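PDB 3SS6: acetyl-CoA acetyltransferase from Bacillus anthracis, which probably catalyses the thiolase reaction that joins two acetyl-CoA molecules into acetoacetyl-CoA and free coenzyme A, or its reverse. Local coordinates for residues D178-R183 with A320-Y325; P203-E208 with E212-K217; L326-E329 with D333-R336. One frame throughout, in Å; residues are numbered along the deposited sequence.

Contact 1: residues D178-R183 with A320-Y325. With SO4 (sulfate ion), chain D.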
ATOM      1  N   ASP A 178      36.658   4.684 -14.356  1.00 19.72           N
ATOM      2  CA  ASP A 178      37.038   5.054 -13.000  1.00 18.68           C
ATOM      3  C   ASP A 178      37.924   6.296 -12.973  1.00 19.49           C
ATOM      4  O   ASP A 178      37.926   7.038 -11.987  1.00 18.53           O
ATOM      5  CB  ASP A 178      37.668   3.873 -12.252  1.00 17.98           C
ATOM      6  CG  ASP A 178      36.632   2.828 -11.851  1.00 19.20           C
ATOM      7  OD1 ASP A 178      35.423   3.142 -11.957  1.00 19.87           O
ATOM      8  OD2 ASP A 178      37.022   1.713 -11.431  1.00 18.62           O
ATOM      9  N   GLU A 179      38.668   6.549 -14.047  1.00 17.54           N
ATOM     10  CA  GLU A 179      39.467   7.771 -14.137  0.50 18.65           C
ATOM     11  C   GLU A 179      38.556   8.986 -14.251  1.00 18.32           C
ATOM     12  O   GLU A 179      38.786  10.021 -13.619  1.00 18.40           O
ATOM     13  CB  GLU A 179      40.420   7.732 -15.334  0.50 19.22           C
ATOM     14  CG  GLU A 179      41.235   9.008 -15.489  0.50 21.75           C
ATOM     15  CD  GLU A 179      42.176   8.976 -16.679  0.50 26.53           C
ATOM     16  OE1 GLU A 179      43.107   8.143 -16.684  0.50 27.03           O
ATOM     17  OE2 GLU A 179      41.990   9.789 -17.609  0.50 29.71           O
ATOM     18  N   VAL A 180      37.517   8.852 -15.070  1.00 17.48           N
ATOM     19  CA  VAL A 180      36.529   9.913 -15.222  1.00 15.23           C
ATOM     20  C   VAL A 180      35.786  10.132 -13.909  1.00 17.83           C
ATOM     21  O   VAL A 180      35.527  11.274 -13.517  1.00 16.00           O
ATOM     22  CB  VAL A 180      35.537   9.600 -16.358  1.00 19.00           C
ATOM     23  CG1 VAL A 180      34.286  10.476 -16.247  1.00 18.13           C
ATOM     24  CG2 VAL A 180      36.222   9.808 -17.701  1.00 18.73           C
ATOM     25  N   ALA A 181      35.457   9.041 -13.220  1.00 15.88           N
ATOM     26  CA  ALA A 181      34.741   9.145 -11.944  1.00 16.35           C
ATOM     27  C   ALA A 181      35.578   9.878 -10.898  1.00 17.40           C
ATOM     28  O   ALA A 181      35.073  10.763 -10.193  1.00 17.10           O
ATOM     29  CB  ALA A 181      34.344   7.766 -11.433  1.00 16.33           C
ATOM     30  N   LEU A 182      36.854   9.513 -10.796  1.00 16.84           N
ATOM     31  CA  LEU A 182      37.736  10.152  -9.829  1.00 16.19           C
ATOM     32  C   LEU A 182      37.898  11.629 -10.164  1.00 18.54           C
ATOM     33  O   LEU A 182      37.907  12.484  -9.275  1.00 20.69           O
ATOM     34  CB  LEU A 182      39.098   9.454  -9.780  1.00 15.93           C
ATOM     35  CG  LEU A 182      40.127  10.082  -8.845  1.00 20.05           C
ATOM     36  CD1 LEU A 182      39.626  10.103  -7.393  1.00 20.12           C
ATOM     37  CD2 LEU A 182      41.446   9.324  -8.965  1.00 23.00           C
ATOM     38  N   ARG A 183      38.027  11.917 -11.453  1.00 16.33           N
ATOM     39  CA  ARG A 183      38.147  13.286 -11.926  1.00 17.93           C
ATOM     40  C   ARG A 183      36.924  14.100 -11.526  1.00 17.01           C
ATOM     41  O   ARG A 183      37.045  15.249 -11.086  1.00 16.15           O
ATOM     42  CB  ARG A 183      38.284  13.292 -13.448  1.00 17.31           C
ATOM     43  CG  ARG A 183      38.328  14.664 -14.079  1.00 17.73           C
ATOM     44  CD  ARG A 183      38.404  14.538 -15.591  1.00 18.09           C
ATOM     45  NE  ARG A 183      38.575  15.832 -16.253  1.00 20.76           N
ATOM     46  CZ  ARG A 183      37.578  16.630 -16.619  1.00 22.90           C
ATOM     47  NH1 ARG A 183      36.316  16.286 -16.379  1.00 23.12           N
ATOM     48  NH2 ARG A 183      37.850  17.787 -17.220  1.00 21.74           N
ATOM     49  N   ALA A 320      25.827  10.984 -16.884  1.00 16.10           N
ATOM     50  CA  ALA A 320      24.837  10.066 -16.338  1.00 18.91           C
ATOM     51  C   ALA A 320      25.550   8.798 -15.849  1.00 21.76           C
ATOM     52  O   ALA A 320      25.235   8.225 -14.794  1.00 20.81           O
ATOM     53  CB  ALA A 320      23.821   9.718 -17.401  1.00 17.18           C
ATOM     54  N   PHE A 321      26.514   8.360 -16.654  1.00 18.70           N
ATOM     55  CA  PHE A 321      27.450   7.308 -16.278  1.00 17.11           C
ATOM     56  C   PHE A 321      28.765   7.744 -16.876  1.00 16.98           C
ATOM     57  O   PHE A 321      28.784   8.399 -17.917  1.00 18.27           O
ATOM     58  CB  PHE A 321      27.031   5.959 -16.866  1.00 20.12           C
ATOM     59  CG  PHE A 321      25.650   5.552 -16.475  1.00 22.19           C
ATOM     60  CD1 PHE A 321      25.441   4.762 -15.357  1.00 22.50           C
ATOM     61  CD2 PHE A 321      24.554   6.011 -17.195  1.00 20.96           C
ATOM     62  CE1 PHE A 321      24.157   4.404 -14.972  1.00 25.97           C
ATOM     63  CE2 PHE A 321      23.266   5.662 -16.816  1.00 23.49           C
ATOM     64  CZ  PHE A 321      23.071   4.851 -15.704  1.00 25.15           C
ATOM     65  N   ALA A 322      29.869   7.414 -16.221  1.00 16.86           N
ATOM     66  CA  ALA A 322      31.162   7.751 -16.801  1.00 16.65           C
ATOM     67  C   ALA A 322      31.288   7.130 -18.200  1.00 16.82           C
ATOM     68  O   ALA A 322      31.826   7.751 -19.120  1.00 18.35           O
ATOM     69  CB  ALA A 322      32.286   7.270 -15.898  1.00 17.83           C
ATOM     70  N   ALA A 323      30.788   5.905 -18.348  1.00 17.06           N
ATOM     71  CA  ALA A 323      30.870   5.180 -19.610  1.00 18.77           C
ATOM     72  C   ALA A 323      30.106   5.918 -20.698  1.00 18.56           C
ATOM     73  O   ALA A 323      30.527   5.964 -21.853  1.00 18.49           O
ATOM     74  CB  ALA A 323      30.304   3.780 -19.454  1.00 21.74           C
ATOM     75  N   GLN A 324      28.959   6.469 -20.323  1.00 17.59           N
ATOM     76  CA  GLN A 324      28.131   7.187 -21.280  1.00 19.21           C
ATOM     77  C   GLN A 324      28.842   8.454 -21.726  1.00 19.35           C
ATOM     78  O   GLN A 324      28.893   8.769 -22.923  1.00 18.79           O
ATOM     79  CB  GLN A 324      26.766   7.491 -20.659  1.00 18.31           C
ATOM     80  CG  GLN A 324      25.980   8.559 -21.375  1.00 21.10           C
ATOM     81  CD  GLN A 324      26.209   9.952 -20.813  1.00 25.52           C
ATOM     82  OE1 GLN A 324      26.422  10.134 -19.607  1.00 22.31           O
ATOM     83  NE2 GLN A 324      26.157  10.949 -21.690  1.00 26.89           N
ATOM     84  N   TYR A 325      29.412   9.180 -20.767  1.00 18.58           N
ATOM     85  CA  TYR A 325      30.202  10.356 -21.106  1.00 17.91           C
ATOM     86  C   TYR A 325      31.355   9.976 -22.053  1.00 19.64           C
ATOM     87  O   TYR A 325      31.613  10.646 -23.061  1.00 18.05           O
ATOM     88  CB  TYR A 325      30.766  11.066 -19.862  1.00 18.31           C
ATOM     89  CG  TYR A 325      31.828  12.023 -20.322  1.00 18.59           C
ATOM     90  CD1 TYR A 325      31.475  13.224 -20.917  1.00 18.84           C
ATOM     91  CD2 TYR A 325      33.176  11.680 -20.272  1.00 20.52           C
ATOM     92  CE1 TYR A 325      32.431  14.081 -21.419  1.00 20.08           C
ATOM     93  CE2 TYR A 325      34.146  12.542 -20.769  1.00 19.67           C
ATOM     94  CZ  TYR A 325      33.759  13.736 -21.346  1.00 21.64           C
ATOM     95  OH  TYR A 325      34.703  14.599 -21.852  1.00 23.22           O
TER
HETATM   96  S   SO4 D 393      41.618  16.904 -17.779  1.00 96.51           S
HETATM   97  O1  SO4 D 393      42.957  17.326 -18.179  1.00 97.89           O
HETATM   98  O2  SO4 D 393      41.717  15.773 -16.858  1.00 95.96           O
HETATM   99  O3  SO4 D 393      40.935  18.016 -17.125  1.00 96.04           O
HETATM  100  O4  SO4 D 393      40.866  16.498 -18.962  1.00 97.06           O
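Val180 lays its CG1 methyl against the CB of Ala322, the two atoms 3.8 Å apart. CG1 stands anti to the valine's backbone N (chi1 163°), which turns this branch to the second segment. The same methyl reaches the ring of Tyr325 at an oblique angle, with CG1 4.3 Å from CD2. One valine branch thus meets a small methyl and an aromatic ring one helical turn further on. Since Ala322 has so short a side chain, the backbones come close, with the CA atoms of Val180 and Ala322 6.0 Å apart.

Ala322 opens helix 322-332 just after the N-cap Phe321, with Gln324 OE1 taking a hydrogen bond from Ala320 N at 2.9 Å.

One turn after Val180, Arg183 stretches out to a sulfate ion, probably taken from the crystallisation liquor. Its NH2 donates to sulfate O3 at 3.1 Å, and NE adds weak bonds to O2 and O3. NH2 also binds the carbonyl of Val339. Across the two segments themselves no hydrogen bond forms. The buried contact is purely apolar, which implies that shape and burial hold helix 174-194 to the start of helix 322-332 here, while the charged groups find partners elsewhere.

Contact 2: residues P203-E208 with E212-K217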
ATOM      1  N   PRO A 203      21.123  28.900  -0.753  1.00 16.17           N
ATOM      2  CA  PRO A 203      20.949  27.956   0.357  1.00 17.84           C
ATOM      3  C   PRO A 203      19.479  27.642   0.588  1.00 21.18           C
ATOM      4  O   PRO A 203      18.613  28.506   0.414  1.00 23.83           O
ATOM      5  CB  PRO A 203      21.527  28.711   1.557  1.00 22.35           C
ATOM      6  CG  PRO A 203      21.488  30.148   1.160  1.00 26.61           C
ATOM      7  CD  PRO A 203      21.733  30.165  -0.315  1.00 19.70           C
ATOM      8  N   ILE A 204      19.198  26.403   0.969  1.00 18.04           N
ATOM      9  CA  ILE A 204      17.829  25.985   1.217  1.00 15.10           C
ATOM     10  C   ILE A 204      17.668  25.789   2.712  1.00 19.91           C
ATOM     11  O   ILE A 204      18.499  25.137   3.336  1.00 18.57           O
ATOM     12  CB  ILE A 204      17.534  24.640   0.536  1.00 16.73           C
ATOM     13  CG1 ILE A 204      17.883  24.698  -0.964  1.00 17.69           C
ATOM     14  CG2 ILE A 204      16.074  24.207   0.782  1.00 15.75           C
ATOM     15  CD1 ILE A 204      17.028  25.676  -1.761  1.00 18.06           C
ATOM     16  N   THR A 205      16.608  26.355   3.287  1.00 18.70           N
ATOM     17  CA  THR A 205      16.334  26.151   4.707  1.00 21.81           C
ATOM     18  C   THR A 205      15.272  25.078   4.824  1.00 21.51           C
ATOM     19  O   THR A 205      14.164  25.235   4.308  1.00 24.70           O
ATOM     20  CB  THR A 205      15.872  27.449   5.409  1.00 22.81           C
ATOM     21  OG1 THR A 205      16.923  28.427   5.369  1.00 25.49           O
ATOM     22  CG2 THR A 205      15.519  27.166   6.872  1.00 20.95           C
ATOM     23  N   ILE A 206      15.627  23.961   5.453  1.00 19.45           N
ATOM     24  CA  ILE A 206      14.687  22.870   5.651  1.00 19.29           C
ATOM     25  C   ILE A 206      14.130  22.944   7.056  1.00 22.45           C
ATOM     26  O   ILE A 206      14.880  22.891   8.032  1.00 21.21           O
ATOM     27  CB  ILE A 206      15.329  21.475   5.452  1.00 18.54           C
ATOM     28  CG1 ILE A 206      15.968  21.360   4.066  1.00 19.95           C
ATOM     29  CG2 ILE A 206      14.288  20.367   5.607  1.00 20.83           C
ATOM     30  CD1 ILE A 206      17.441  21.674   4.028  1.00 20.39           C
ATOM     31  N   LYS A 207      12.812  23.069   7.161  1.00 22.67           N
ATOM     32  CA  LYS A 207      12.181  23.086   8.466  1.00 27.93           C
ATOM     33  C   LYS A 207      11.908  21.653   8.888  1.00 28.51           C
ATOM     34  O   LYS A 207      10.933  21.039   8.442  1.00 31.14           O
ATOM     35  CB  LYS A 207      10.886  23.907   8.443  1.00 36.37           C
ATOM     36  CG  LYS A 207      11.093  25.374   8.080  1.00 46.38           C
ATOM     37  CD  LYS A 207       9.969  26.249   8.619  1.00 53.92           C
ATOM     38  CE  LYS A 207      10.084  27.677   8.103  1.00 57.90           C
ATOM     39  NZ  LYS A 207      11.402  28.293   8.436  1.00 59.88           N
ATOM     40  N   GLU A 208      12.785  21.111   9.729  1.00 25.46           N
ATOM     41  CA  GLU A 208      12.623  19.752  10.228  1.00 27.36           C
ATOM     42  C   GLU A 208      11.763  19.796  11.473  1.00 29.76           C
ATOM     43  O   GLU A 208      11.315  20.868  11.887  1.00 29.44           O
ATOM     44  CB  GLU A 208      13.977  19.092  10.521  1.00 29.30           C
ATOM     45  CG  GLU A 208      14.950  19.048   9.331  1.00 31.83           C
ATOM     46  CD  GLU A 208      14.546  18.059   8.235  1.00 36.10           C
ATOM     47  OE1 GLU A 208      13.381  17.596   8.222  1.00 34.48           O
ATOM     48  OE2 GLU A 208      15.404  17.746   7.378  1.00 35.02           O
ATOM     49  N   GLU A 212      15.769  23.840  12.266  1.00 18.10           N
ATOM     50  CA  GLU A 212      15.857  24.210  10.866  1.00 18.70           C
ATOM     51  C   GLU A 212      17.278  23.955  10.396  1.00 20.45           C
ATOM     52  O   GLU A 212      18.239  24.277  11.089  1.00 25.50           O
ATOM     53  CB  GLU A 212      15.477  25.681  10.670  1.00 24.64           C
ATOM     54  CG  GLU A 212      14.050  25.983  11.085  1.00 29.15           C
ATOM     55  CD  GLU A 212      13.669  27.442  10.907  1.00 33.54           C
ATOM     56  OE1 GLU A 212      14.438  28.190  10.264  1.00 30.93           O
ATOM     57  OE2 GLU A 212      12.595  27.836  11.417  1.00 33.90           O
ATOM     58  N   VAL A 213      17.405  23.349   9.225  1.00 16.56           N
ATOM     59  CA  VAL A 213      18.720  23.062   8.662  1.00 19.69           C
ATOM     60  C   VAL A 213      18.969  23.988   7.479  1.00 20.43           C
ATOM     61  O   VAL A 213      18.121  24.109   6.596  1.00 19.23           O
ATOM     62  CB  VAL A 213      18.789  21.583   8.202  1.00 21.13           C
ATOM     63  CG1 VAL A 213      20.082  21.300   7.450  1.00 23.49           C
ATOM     64  CG2 VAL A 213      18.641  20.647   9.388  1.00 22.03           C
ATOM     65  N   VAL A 214      20.125  24.649   7.457  1.00 18.04           N
ATOM     66  CA  VAL A 214      20.479  25.475   6.309  1.00 18.89           C
ATOM     67  C   VAL A 214      21.479  24.722   5.440  1.00 19.74           C
ATOM     68  O   VAL A 214      22.633  24.531   5.823  1.00 21.93           O
ATOM     69  CB  VAL A 214      21.061  26.838   6.720  1.00 22.99           C
ATOM     70  CG1 VAL A 214      21.378  27.652   5.475  1.00 24.52           C
ATOM     71  CG2 VAL A 214      20.071  27.582   7.598  1.00 24.89           C
ATOM     72  N   PHE A 215      21.007  24.296   4.273  1.00 17.47           N
ATOM     73  CA  PHE A 215      21.768  23.470   3.352  1.00 15.75           C
ATOM     74  C   PHE A 215      22.372  24.359   2.271  1.00 16.79           C
ATOM     75  O   PHE A 215      21.642  24.949   1.474  1.00 16.93           O
ATOM     76  CB  PHE A 215      20.803  22.452   2.727  1.00 14.61           C
ATOM     77  CG  PHE A 215      21.429  21.549   1.710  1.00 15.60           C
ATOM     78  CD1 PHE A 215      22.557  20.796   2.019  1.00 16.75           C
ATOM     79  CD2 PHE A 215      20.861  21.420   0.448  1.00 13.92           C
ATOM     80  CE1 PHE A 215      23.122  19.947   1.077  1.00 19.34           C
ATOM     81  CE2 PHE A 215      21.404  20.566  -0.493  1.00 15.07           C
ATOM     82  CZ  PHE A 215      22.551  19.833  -0.185  1.00 16.45           C
ATOM     83  N   SER A 216      23.702  24.449   2.242  1.00 15.41           N
ATOM     84  CA  SER A 216      24.353  25.444   1.402  1.00 15.99           C
ATOM     85  C   SER A 216      25.484  24.891   0.533  1.00 17.88           C
ATOM     86  O   SER A 216      26.024  25.626  -0.297  1.00 18.55           O
ATOM     87  CB  SER A 216      24.856  26.616   2.257  1.00 20.06           C
ATOM     88  OG  SER A 216      25.851  26.177   3.160  1.00 22.19           O
ATOM     89  N   LYS A 217      25.829  23.614   0.709  1.00 16.84           N
ATOM     90  CA  LYS A 217      26.943  23.016  -0.028  1.00 15.89           C
ATOM     91  C   LYS A 217      26.569  21.670  -0.646  1.00 17.83           C
ATOM     92  O   LYS A 217      25.924  20.839  -0.000  1.00 17.65           O
ATOM     93  CB  LYS A 217      28.154  22.821   0.885  1.00 20.80           C
ATOM     94  CG  LYS A 217      28.495  24.046   1.732  1.00 32.42           C
ATOM     95  CD  LYS A 217      29.110  25.167   0.907  1.00 41.65           C
ATOM     96  CE  LYS A 217      30.524  24.810   0.464  1.00 48.42           C
ATOM     97  NZ  LYS A 217      31.253  25.949  -0.168  1.00 50.16           N
TER
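Ile206 pushes its CD1 methyl across to the opposite strand, where it lies 3.7 Å from CB of Phe215. The methyl faces the notch between Phe215 and Val213, the latter meeting it through CG1 at 4.3 Å. CG1 of Ile206 leaves beside the backbone N (chi1 -56°), and the chain then turns at chi2 (95°) to bring CD1 over to this hollow. The Ile206 and Phe215 side chains lie side by side and point the same way. Just past the strand, CG of Glu208 meets the CG2 branch of Val213, the one that the Ile206 methyl does not touch. The Phe215 ring and the end of Ile204 lead away from the partner strand, toward Leu24 and Pro16; Ile204 also packs on helix 29-43.

The other face carries Thr205, Lys207, Glu212 and Val214 and is largely exposed. The CG2 methyl of Thr205 comes up obliquely to the Glu212 carboxylate, 3.7 Å from OE1, while its OG1 lies beside CG2 of Val214. Lys207 bends at its last torsion (chi4 -57°), and NZ reaches Glu212 OE2 at 3.2 Å, a salt bridge with a weak hydrogen bond. At the open end, CB of Pro203 rests against CG1 of Val214 and CB of Ser216.

Four backbone hydrogen bonds join the strands. Ile204 and Phe215 exchange one pair, Ile206 and Val213 another. Ile206 N to Val213 O is 2.7 Å. The pairs Thr205-Val214 and Lys207-Glu212 are non-hydrogen-bonded. This is a two-stranded antiparallel beta hairpin, with one face turned to the protein and the other to solvent.

Contact 3: residues L326-E329 with D333-R336. Unlike the reference sequence in segment 333-336: Asp333 (reference Gly).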
ATOM      1  N   LEU A 326      32.056   8.898 -21.722  1.00 17.06           N
ATOM      2  CA  LEU A 326      33.201   8.466 -22.520  1.00 18.18           C
ATOM      3  C   LEU A 326      32.821   8.148 -23.965  1.00 20.32           C
ATOM      4  O   LEU A 326      33.583   8.444 -24.887  1.00 20.42           O
ATOM      5  CB  LEU A 326      33.904   7.282 -21.855  1.00 20.96           C
ATOM      6  CG  LEU A 326      34.763   7.697 -20.654  1.00 19.74           C
ATOM      7  CD1 LEU A 326      34.979   6.531 -19.698  1.00 20.74           C
ATOM      8  CD2 LEU A 326      36.108   8.249 -21.136  1.00 23.54           C
ATOM      9  N   ALA A 327      31.639   7.565 -24.167  1.00 19.85           N
ATOM     10  CA  ALA A 327      31.180   7.277 -25.524  1.00 18.68           C
ATOM     11  C   ALA A 327      31.020   8.572 -26.311  1.00 19.08           C
ATOM     12  O   ALA A 327      31.423   8.654 -27.468  1.00 23.55           O
ATOM     13  CB  ALA A 327      29.866   6.492 -25.504  1.00 20.79           C
ATOM     14  N   VAL A 328      30.430   9.582 -25.683  1.00 16.12           N
ATOM     15  CA  VAL A 328      30.278  10.888 -26.327  1.00 16.30           C
ATOM     16  C   VAL A 328      31.640  11.514 -26.613  1.00 18.92           C
ATOM     17  O   VAL A 328      31.885  12.011 -27.709  1.00 19.52           O
ATOM     18  CB  VAL A 328      29.447  11.854 -25.463  1.00 17.76           C
ATOM     19  CG1 VAL A 328      29.414  13.237 -26.087  1.00 17.45           C
ATOM     20  CG2 VAL A 328      28.023  11.321 -25.306  1.00 18.55           C
ATOM     21  N   GLU A 329      32.525  11.480 -25.622  1.00 19.05           N
ATOM     22  CA  GLU A 329      33.881  12.008 -25.802  1.00 21.29           C
ATOM     23  C   GLU A 329      34.613  11.365 -26.984  1.00 23.75           C
ATOM     24  O   GLU A 329      35.242  12.051 -27.791  1.00 24.92           O
ATOM     25  CB  GLU A 329      34.698  11.836 -24.523  1.00 20.05           C
ATOM     26  CG  GLU A 329      36.111  12.405 -24.632  1.00 21.57           C
ATOM     27  CD  GLU A 329      36.908  12.217 -23.362  1.00 21.05           C
ATOM     28  OE1 GLU A 329      36.811  13.085 -22.471  1.00 20.58           O
ATOM     29  OE2 GLU A 329      37.629  11.198 -23.265  1.00 25.29           O
ATOM     30  N   ASP A 333      35.352  13.165 -30.398  1.00 24.60           N
ATOM     31  CA  ASP A 333      36.768  13.462 -30.167  1.00 23.86           C
ATOM     32  C   ASP A 333      36.946  14.775 -29.402  1.00 26.01           C
ATOM     33  O   ASP A 333      37.654  15.675 -29.852  1.00 29.33           O
ATOM     34  CB  ASP A 333      37.543  13.500 -31.489  1.00 28.97           C
ATOM     35  CG  ASP A 333      39.052  13.501 -31.288  1.00 32.81           C
ATOM     36  OD1 ASP A 333      39.523  13.102 -30.202  1.00 31.57           O
ATOM     37  OD2 ASP A 333      39.770  13.892 -32.229  1.00 34.74           O
ATOM     38  N   LEU A 334      36.295  14.875 -28.247  1.00 23.17           N
ATOM     39  CA  LEU A 334      36.346  16.089 -27.440  1.00 21.99           C
ATOM     40  C   LEU A 334      37.697  16.275 -26.758  1.00 24.52           C
ATOM     41  O   LEU A 334      38.394  15.301 -26.456  1.00 25.54           O
ATOM     42  CB  LEU A 334      35.264  16.066 -26.358  1.00 22.78           C
ATOM     43  CG  LEU A 334      33.813  15.970 -26.817  1.00 22.72           C
ATOM     44  CD1 LEU A 334      32.911  15.876 -25.609  1.00 21.79           C
ATOM     45  CD2 LEU A 334      33.439  17.164 -27.687  1.00 23.36           C
ATOM     46  N   ASP A 335      38.046  17.534 -26.508  1.00 24.75           N
ATOM     47  CA  ASP A 335      39.185  17.881 -25.665  1.00 25.17           C
ATOM     48  C   ASP A 335      38.734  17.913 -24.212  1.00 20.44           C
ATOM     49  O   ASP A 335      38.090  18.866 -23.775  1.00 21.63           O
ATOM     50  CB  ASP A 335      39.733  19.256 -26.057  1.00 25.02           C
ATOM     51  CG  ASP A 335      40.921  19.679 -25.207  1.00 29.94           C
ATOM     52  OD1 ASP A 335      41.241  18.981 -24.219  1.00 26.48           O
ATOM     53  OD2 ASP A 335      41.538  20.721 -25.525  1.00 32.67           O
ATOM     54  N   ARG A 336      39.070  16.875 -23.452  1.00 20.49           N
ATOM     55  CA  ARG A 336      38.538  16.760 -22.093  1.00 21.62           C
ATOM     56  C   ARG A 336      38.883  17.967 -21.212  1.00 20.31           C
ATOM     57  O   ARG A 336      38.152  18.282 -20.272  1.00 21.06           O
ATOM     58  CB  ARG A 336      39.021  15.463 -21.433  1.00 22.81           C
ATOM     59  CG  ARG A 336      38.360  15.189 -20.086  1.00 20.87           C
ATOM     60  CD  ARG A 336      38.944  13.936 -19.428  1.00 25.71           C
ATOM     61  NE  ARG A 336      38.618  12.730 -20.183  1.00 22.38           N
ATOM     62  CZ  ARG A 336      39.014  11.507 -19.850  1.00 24.35           C
ATOM     63  NH1 ARG A 336      39.756  11.324 -18.766  1.00 25.52           N
ATOM     64  NH2 ARG A 336      38.672  10.464 -20.602  1.00 25.71           N
TER
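Glu329 and Arg336 form a bidentate, side-on salt bridge. Arg336 NE donates to Glu329 OE1 at 2.9 Å, almost straight (174°), and Arg336 NH2 donates to Glu329 OE2 at 3.0 Å. Both oxygens use their syn lone pairs. The carboxylate lies at the guanidinium edge, in its plane, and the two planes are 24° apart, nearly coplanar. Arg336 bends at chi3 (-67°) to offer this side. Glu329 OE1 is also hydrogen-bonded to the hydroxyl of Tyr325, and Arg336 NH1 forms a salt bridge with Glu179. The carboxylate is thus fixed against rotation, and its charge is probably well balanced.

The backbone adds a Schellman motif that ends the helix. Leu334 N reaches back to Glu329 O at 3.0 Å, and Asp333, with positive phi, is the C-prime residue.

Apolar contacts lie around these bonds. CB of Leu334 meets CG of Glu329 at 4.1 Å, and its CD1 lies near CG1 of Val328. On the other flank, CD2 of Leu326 comes within 3.4 Å of Arg336 NH2, set obliquely to the guanidinium.

The contact folds the loop that follows helix 322-332 back onto the helix's own last turns. Leu326 and Arg336 also touch Val180 of helix 174-194, Ala327 packs on helix 159-170, and Leu334 rests on Leu309.

From the N terminus, the chain first passes through helix 174-194, which supplies the first half of contact 1. It then makes contact 2, a hairpin whose strands are joined by the four residues 208-211. Contact 1 closes only much later, at 320-325, so contact 2 is nested inside its long loop. Contact 3 follows in series and closes a short loop at the end of helix 322-332. Contacts 1 and 3 share that helix and touch, their centres about 11 Å apart. Contact 1 ties the N-terminal thiolase range to the C-terminal one. Contact 2 lies against strand 7-19 and helix 29-43 in the N-terminal range, its centre about 37 Å from that of contact 3.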